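Local coordinates for ABC transporter, substrate binding protein (Mannopine) (Agrobacterium fabrum, PDB 5L9S) that probably captures a solute in the periplasm for uptake by an ABC transporter, and is held here in an open form without ligand, at residues A[88-93]-A[257-262]; A[255-258]-A[263-266]. All blocks are in the same frame, centred on the assembly; numbering follows the deposited sequence.

How the contacts relate
Coming from the N terminus, the chain first reaches segment 88-93, in the loop after helix 82-85 and before strand 99-100. It returns to this loop much later, at the end of helix 247-258. Contact 1 therefore closes a long-range loop, with 163 residues between its segments. Contact 2 is local and joins helix 247-258 to helix 261-271 across the short turn between them. Its four segment-linking residues, 259-262, lie inside segment 257-262 of contact 1. The contacts share W257 and L258, and their centres are about 8 Å apart. Packing of F88 CZ on E255 CG at 3.9 Å also joins them. Together they tie the loop to the helix pair.

Contact 1. Residues A[88-93]-A[257-262]; sequences FINSTD and WLRNPA
F88 and L258 both turn CG anti to the carbonyl carbon (chi1 -63° and -72°), and this brings the phenyl ring and the leucine side chain together. L258 CD1 sits over one face of the F88 ring, 3.8 Å from its centroid, in a CH-pi contact. L258 CB adds a second touch at 3.7 Å from F88 CE1.

R259 meets the same ring from another direction. Its CG lies in the ring plane at the edge, 3.6 Å from F88 CE1. The chain then bends at chi3 and carries the guanidinium back alongside the ring, where NH2 stands oblique to it. F88 CE1 thus lies over one guanidinium face, with R259 NH2 at 3.5 Å. The two planes are 33° apart, so this is not a parallel stack.

N90 ND2 comes to the guanidinium edge, 3.1 Å from R259 NH1, but both are donors and they do not bond. The charge of R259 is instead met by a salt bridge from NH2 to E255. NH1 also makes a weak hydrogen bond to the backbone O of Q87.

F84 and L94 also pack against F88. The disulfide C85-C99 encloses the loop that carries it. The contact sets this loop against the short turn between helices 247-258 and 261-271, where N260 is the N-cap of the second helix, within a periplasmic solute-binding fold.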
ATOM      1  N   PHE A  88      19.625   2.048   9.854  1.00 79.17           N
ATOM      2  CA  PHE A  88      19.041   2.960   8.875  1.00 75.90           C
ATOM      3  C   PHE A  88      18.597   4.303   9.491  1.00 86.05           C
ATOM      4  O   PHE A  88      17.724   4.987   8.939  1.00 85.23           O
ATOM      5  CB  PHE A  88      17.916   2.265   8.090  1.00 72.45           C
ATOM      6  CG  PHE A  88      18.410   1.095   7.277  1.00 71.76           C
ATOM      7  CD1 PHE A  88      19.144   1.296   6.113  1.00 73.14           C
ATOM      8  CD2 PHE A  88      18.171  -0.206   7.689  1.00 72.75           C
ATOM      9  CE1 PHE A  88      19.624   0.210   5.369  1.00 73.93           C
ATOM     10  CE2 PHE A  88      18.644  -1.289   6.941  1.00 75.58           C
ATOM     11  CZ  PHE A  88      19.368  -1.074   5.786  1.00 73.08           C
ATOM     12  N   ILE A  89      19.232   4.690  10.625  1.00 88.47           N
ATOM     13  CA  ILE A  89      19.024   5.964  11.345  1.00 90.13           C
ATOM     14  C   ILE A  89      20.380   6.756  11.308  1.00 97.97           C
ATOM     15  O   ILE A  89      20.781   7.445  12.245  1.00 99.29           O
ATOM     16  CB  ILE A  89      18.347   5.791  12.761  1.00 94.21           C
ATOM     17  CG1 ILE A  89      17.114   4.810  12.726  1.00 91.68           C
ATOM     18  CG2 ILE A  89      17.974   7.143  13.416  1.00 95.36           C
ATOM     19  CD1 ILE A  89      15.855   5.200  11.799  1.00 93.53           C
ATOM     20  N   ASN A  90      21.071   6.594  10.165  1.00 96.21           N
ATOM     21  CA  ASN A  90      22.314   7.230   9.722  1.00 99.32           C
ATOM     22  C   ASN A  90      21.877   8.253   8.662  1.00102.46           C
ATOM     23  O   ASN A  90      22.633   9.156   8.298  1.00104.11           O
ATOM     24  CB  ASN A  90      23.256   6.175   9.077  1.00100.12           C
ATOM     25  CG  ASN A  90      22.879   5.711   7.672  1.00108.79           C
ATOM     26  OD1 ASN A  90      23.572   6.009   6.691  1.00102.58           O
ATOM     27  ND2 ASN A  90      21.772   4.983   7.532  1.00 92.16           N
ATOM     28  N   SER A  91      20.645   8.051   8.147  1.00 95.86           N
ATOM     29  CA  SER A  91      19.978   8.849   7.132  1.00 93.00           C
ATOM     30  C   SER A  91      18.535   9.110   7.537  1.00 92.06           C
ATOM     31  O   SER A  91      17.905   8.297   8.227  1.00 90.75           O
ATOM     32  CB  SER A  91      20.004   8.129   5.779  1.00 96.04           C
ATOM     33  OG  SER A  91      19.174   6.975   5.740  1.00104.82           O
ATOM     34  N   THR A  92      18.019  10.251   7.081  1.00 85.62           N
ATOM     35  CA  THR A  92      16.629  10.656   7.236  1.00 81.51           C
ATOM     36  C   THR A  92      15.990  10.607   5.846  1.00 78.37           C
ATOM     37  O   THR A  92      14.876  11.114   5.675  1.00 76.48           O
ATOM     38  CB  THR A  92      16.508  12.009   7.967  1.00 93.26           C
ATOM     39  OG1 THR A  92      17.389  12.968   7.375  1.00 96.63           O
ATOM     40  CG2 THR A  92      16.778  11.890   9.467  1.00 92.12           C
ATOM     41  N   ASP A  93      16.716   9.979   4.855  1.00 71.48           N
ATOM     42  CA  ASP A  93      16.301   9.763   3.460  1.00 67.94           C
ATOM     43  C   ASP A  93      15.065   8.909   3.462  1.00 64.36           C
ATOM     44  O   ASP A  93      14.129   9.185   2.722  1.00 61.47           O
ATOM     45  CB  ASP A  93      17.416   9.048   2.653  1.00 71.61           C
ATOM     46  CG  ASP A  93      17.026   8.499   1.278  1.00 80.00           C
ATOM     47  OD1 ASP A  93      16.617   9.306   0.408  1.00 78.45           O
ATOM     48  OD2 ASP A  93      17.202   7.271   1.053  1.00 87.14           O
ATOM     49  N   TRP A 257      18.428  -2.771  -1.215  1.00 49.64           N
ATOM     50  CA  TRP A 257      17.209  -2.069  -1.592  1.00 46.07           C
ATOM     51  C   TRP A 257      17.081  -0.750  -0.848  1.00 49.18           C
ATOM     52  O   TRP A 257      16.889   0.288  -1.486  1.00 45.98           O
ATOM     53  CB  TRP A 257      15.979  -2.960  -1.333  1.00 43.14           C
ATOM     54  CG  TRP A 257      14.674  -2.247  -1.537  1.00 41.43           C
ATOM     55  CD1 TRP A 257      13.878  -1.687  -0.573  1.00 43.04           C
ATOM     56  CD2 TRP A 257      14.052  -1.959  -2.788  1.00 40.11           C
ATOM     57  NE1 TRP A 257      12.810  -1.052  -1.152  1.00 40.59           N
ATOM     58  CE2 TRP A 257      12.884  -1.207  -2.512  1.00 41.90           C
ATOM     59  CE3 TRP A 257      14.376  -2.248  -4.127  1.00 42.23           C
ATOM     60  CZ2 TRP A 257      12.011  -0.782  -3.521  1.00 39.90           C
ATOM     61  CZ3 TRP A 257      13.502  -1.845  -5.124  1.00 42.34           C
ATOM     62  CH2 TRP A 257      12.316  -1.150  -4.816  1.00 41.17           C
ATOM     63  N   LEU A 258      17.152  -0.788   0.498  1.00 48.38           N
ATOM     64  CA  LEU A 258      16.975   0.420   1.311  1.00 49.57           C
ATOM     65  C   LEU A 258      18.013   1.528   1.040  1.00 57.23           C
ATOM     66  O   LEU A 258      17.673   2.721   1.080  1.00 57.54           O
ATOM     67  CB  LEU A 258      16.907   0.082   2.811  1.00 50.68           C
ATOM     68  CG  LEU A 258      15.626  -0.606   3.254  1.00 54.13           C
ATOM     69  CD1 LEU A 258      15.773  -1.158   4.649  1.00 56.59           C
ATOM     70  CD2 LEU A 258      14.371   0.336   3.101  1.00 52.95           C
ATOM     71  N   ARG A 259      19.257   1.127   0.728  1.00 55.57           N
ATOM     72  CA  ARG A 259      20.354   2.060   0.485  1.00 57.04           C
ATOM     73  C   ARG A 259      20.529   2.463  -0.985  1.00 59.08           C
ATOM     74  O   ARG A 259      21.399   3.288  -1.271  1.00 60.87           O
ATOM     75  CB  ARG A 259      21.668   1.502   1.069  1.00 60.32           C
ATOM     76  CG  ARG A 259      21.627   1.311   2.586  1.00 69.03           C
ATOM     77  CD  ARG A 259      22.987   1.352   3.226  1.00 82.07           C
ATOM     78  NE  ARG A 259      22.942   2.059   4.510  1.00 87.84           N
ATOM     79  CZ  ARG A 259      22.990   1.462   5.695  1.00 98.74           C
ATOM     80  NH1 ARG A 259      22.938   2.180   6.807  1.00 89.61           N
ATOM     81  NH2 ARG A 259      23.116   0.144   5.778  1.00 77.67           N
ATOM     82  N   ASN A 260      19.694   1.926  -1.905  1.00 52.70           N
ATOM     83  CA  ASN A 260      19.791   2.221  -3.341  1.00 52.66           C
ATOM     84  C   ASN A 260      18.602   3.019  -3.916  1.00 55.87           C
ATOM     85  O   ASN A 260      17.655   2.417  -4.411  1.00 55.71           O
ATOM     86  CB  ASN A 260      20.030   0.937  -4.157  1.00 56.55           C
ATOM     87  CG  ASN A 260      20.805   1.157  -5.436  1.00 91.20           C
ATOM     88  OD1 ASN A 260      20.328   1.741  -6.417  1.00 83.29           O
ATOM     89  ND2 ASN A 260      22.047   0.714  -5.435  1.00 93.84           N
ATOM     90  N   PRO A 261      18.636   4.375  -3.911  1.00 52.76           N
ATOM     91  CA  PRO A 261      17.505   5.143  -4.467  1.00 50.02           C
ATOM     92  C   PRO A 261      17.240   4.882  -5.958  1.00 52.38           C
ATOM     93  O   PRO A 261      16.087   4.963  -6.385  1.00 50.86           O
ATOM     94  CB  PRO A 261      17.893   6.603  -4.186  1.00 53.05           C
ATOM     95  CG  PRO A 261      18.893   6.532  -3.077  1.00 58.39           C
ATOM     96  CD  PRO A 261      19.663   5.281  -3.349  1.00 55.64           C
ATOM     97  N   ALA A 262      18.291   4.544  -6.738  1.00 48.23           N
ATOM     98  CA  ALA A 262      18.199   4.259  -8.177  1.00 47.10           C
ATOM     99  C   ALA A 262      17.392   2.994  -8.439  1.00 50.43           C
ATOM    100  O   ALA A 262      16.553   2.975  -9.348  1.00 50.13           O
ATOM    101  CB  ALA A 262      19.587   4.137  -8.779  1.00 50.08           C
TER

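Contact 2. Residues A[255-258]-A[263-266]; sequences EFWL and AQAK
Helix 247-258 ends and helix 261-271 begins after a turn of two residues, so the backbones come close, with the CA atoms of W257 and A263 6.7 Å apart. The side chains of W257 and Q264 pack against each other between the two helices.

W257 has its CG anti to the backbone N (chi1 173°), which swings the indole out to the start of the second helix. Q264 CG lies over one face of the indole. It is 3.7 Å from the centroid of the six-membered ring and 17° off the ring normal, a clear CH-pi contact. The closest ring atom to this methylene is W257 CE2, at 3.6 Å. Q264 CA lies as near to W257 CH2, also at 3.6 Å, so the backbone of the second helix shares in the packing. The same Q264 CG is 3.5 Å from W257 O. A263 O is 4.0 Å from W257 CZ3.

All four touching residues are buried. The indole is also set by other parts of the fold. Its NE1 makes weak hydrogen bonds to the backbone O atoms of K105 and L106 on strand 103-116, and its ring meets that of W22 on helix 12-30. Q264 is packed in turn by P275, P276 and A280. At the turn, N260 OD1 accepts a hydrogen bond from A263 N and caps the second helix. The arrangement is a tight two-residue turn between consecutive helices, cemented by a buried tryptophan and packed against the sheet of an alpha/beta solute-binding protein.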
ATOM      1  N   GLU A 255      19.308  -4.554   2.670  1.00 62.83           N
ATOM      2  CA  GLU A 255      20.181  -3.378   2.784  1.00 63.79           C
ATOM      3  C   GLU A 255      20.410  -2.763   1.410  1.00 65.08           C
ATOM      4  O   GLU A 255      20.355  -1.532   1.283  1.00 65.82           O
ATOM      5  CB  GLU A 255      21.531  -3.756   3.428  1.00 69.46           C
ATOM      6  CG  GLU A 255      22.379  -2.566   3.867  1.00 81.67           C
ATOM      7  CD  GLU A 255      23.810  -2.837   4.302  1.00109.26           C
ATOM      8  OE1 GLU A 255      24.098  -3.943   4.818  1.00102.44           O
ATOM      9  OE2 GLU A 255      24.641  -1.911   4.158  1.00109.47           O
ATOM     10  N   PHE A 256      20.621  -3.629   0.377  1.00 58.42           N
ATOM     11  CA  PHE A 256      20.818  -3.222  -1.020  1.00 57.15           C
ATOM     12  C   PHE A 256      19.668  -2.361  -1.507  1.00 56.91           C
ATOM     13  O   PHE A 256      19.911  -1.356  -2.152  1.00 57.43           O
ATOM     14  CB  PHE A 256      21.007  -4.438  -1.964  1.00 59.48           C
ATOM     15  CG  PHE A 256      21.386  -4.068  -3.387  1.00 60.66           C
ATOM     16  CD1 PHE A 256      22.707  -3.779  -3.720  1.00 65.59           C
ATOM     17  CD2 PHE A 256      20.421  -3.986  -4.383  1.00 60.10           C
ATOM     18  CE1 PHE A 256      23.049  -3.409  -5.023  1.00 66.56           C
ATOM     19  CE2 PHE A 256      20.768  -3.621  -5.688  1.00 62.99           C
ATOM     20  CZ  PHE A 256      22.080  -3.341  -6.000  1.00 63.44           C
ATOM     21  N   TRP A 257      18.428  -2.771  -1.215  1.00 49.64           N
ATOM     22  CA  TRP A 257      17.209  -2.069  -1.592  1.00 46.07           C
ATOM     23  C   TRP A 257      17.081  -0.750  -0.848  1.00 49.18           C
ATOM     24  O   TRP A 257      16.889   0.288  -1.486  1.00 45.98           O
ATOM     25  CB  TRP A 257      15.979  -2.960  -1.333  1.00 43.14           C
ATOM     26  CG  TRP A 257      14.674  -2.247  -1.537  1.00 41.43           C
ATOM     27  CD1 TRP A 257      13.878  -1.687  -0.573  1.00 43.04           C
ATOM     28  CD2 TRP A 257      14.052  -1.959  -2.788  1.00 40.11           C
ATOM     29  NE1 TRP A 257      12.810  -1.052  -1.152  1.00 40.59           N
ATOM     30  CE2 TRP A 257      12.884  -1.207  -2.512  1.00 41.90           C
ATOM     31  CE3 TRP A 257      14.376  -2.248  -4.127  1.00 42.23           C
ATOM     32  CZ2 TRP A 257      12.011  -0.782  -3.521  1.00 39.90           C
ATOM     33  CZ3 TRP A 257      13.502  -1.845  -5.124  1.00 42.34           C
ATOM     34  CH2 TRP A 257      12.316  -1.150  -4.816  1.00 41.17           C
ATOM     35  N   LEU A 258      17.152  -0.788   0.498  1.00 48.38           N
ATOM     36  CA  LEU A 258      16.975   0.420   1.311  1.00 49.57           C
ATOM     37  C   LEU A 258      18.013   1.528   1.040  1.00 57.23           C
ATOM     38  O   LEU A 258      17.673   2.721   1.080  1.00 57.54           O
ATOM     39  CB  LEU A 258      16.907   0.082   2.811  1.00 50.68           C
ATOM     40  CG  LEU A 258      15.626  -0.606   3.254  1.00 54.13           C
ATOM     41  CD1 LEU A 258      15.773  -1.158   4.649  1.00 56.59           C
ATOM     42  CD2 LEU A 258      14.371   0.336   3.101  1.00 52.95           C
ATOM     43  N   ALA A 263      17.634   1.952  -7.619  1.00 46.28           N
ATOM     44  CA  ALA A 263      16.952   0.661  -7.661  1.00 44.99           C
ATOM     45  C   ALA A 263      15.461   0.881  -7.357  1.00 47.05           C
ATOM     46  O   ALA A 263      14.609   0.483  -8.157  1.00 46.08           O
ATOM     47  CB  ALA A 263      17.570  -0.288  -6.635  1.00 46.52           C
ATOM     48  N   GLN A 264      15.162   1.582  -6.243  1.00 42.44           N
ATOM     49  CA  GLN A 264      13.802   1.923  -5.807  1.00 40.23           C
ATOM     50  C   GLN A 264      13.041   2.735  -6.844  1.00 45.84           C
ATOM     51  O   GLN A 264      11.892   2.414  -7.105  1.00 47.33           O
ATOM     52  CB  GLN A 264      13.813   2.685  -4.475  1.00 41.40           C
ATOM     53  CG  GLN A 264      14.468   1.952  -3.313  1.00 44.69           C
ATOM     54  CD  GLN A 264      14.393   2.793  -2.080  1.00 47.76           C
ATOM     55  OE1 GLN A 264      15.302   2.825  -1.234  1.00 42.54           O
ATOM     56  NE2 GLN A 264      13.366   3.586  -2.018  1.00 36.57           N
ATOM     57  N   ALA A 265      13.666   3.785  -7.430  1.00 42.63           N
ATOM     58  CA  ALA A 265      13.071   4.673  -8.430  1.00 41.18           C
ATOM     59  C   ALA A 265      12.770   3.913  -9.733  1.00 48.08           C
ATOM     60  O   ALA A 265      11.713   4.128 -10.329  1.00 47.30           O
ATOM     61  CB  ALA A 265      13.998   5.833  -8.710  1.00 43.02           C
ATOM     62  N   LYS A 266      13.688   3.022 -10.171  1.00 45.98           N
ATOM     63  CA  LYS A 266      13.495   2.234 -11.383  1.00 46.20           C
ATOM     64  C   LYS A 266      12.292   1.287 -11.192  1.00 49.38           C
ATOM     65  O   LYS A 266      11.394   1.276 -12.039  1.00 48.66           O
ATOM     66  CB  LYS A 266      14.787   1.461 -11.731  1.00 50.09           C
ATOM     67  CG  LYS A 266      14.719   0.695 -13.037  1.00 48.03           C
ATOM     68  CD  LYS A 266      15.954  -0.162 -13.258  1.00 65.35           C
ATOM     69  CE  LYS A 266      15.737  -1.265 -14.278  1.00 82.91           C
ATOM     70  NZ  LYS A 266      15.308  -0.744 -15.609  1.00 95.47           N
TER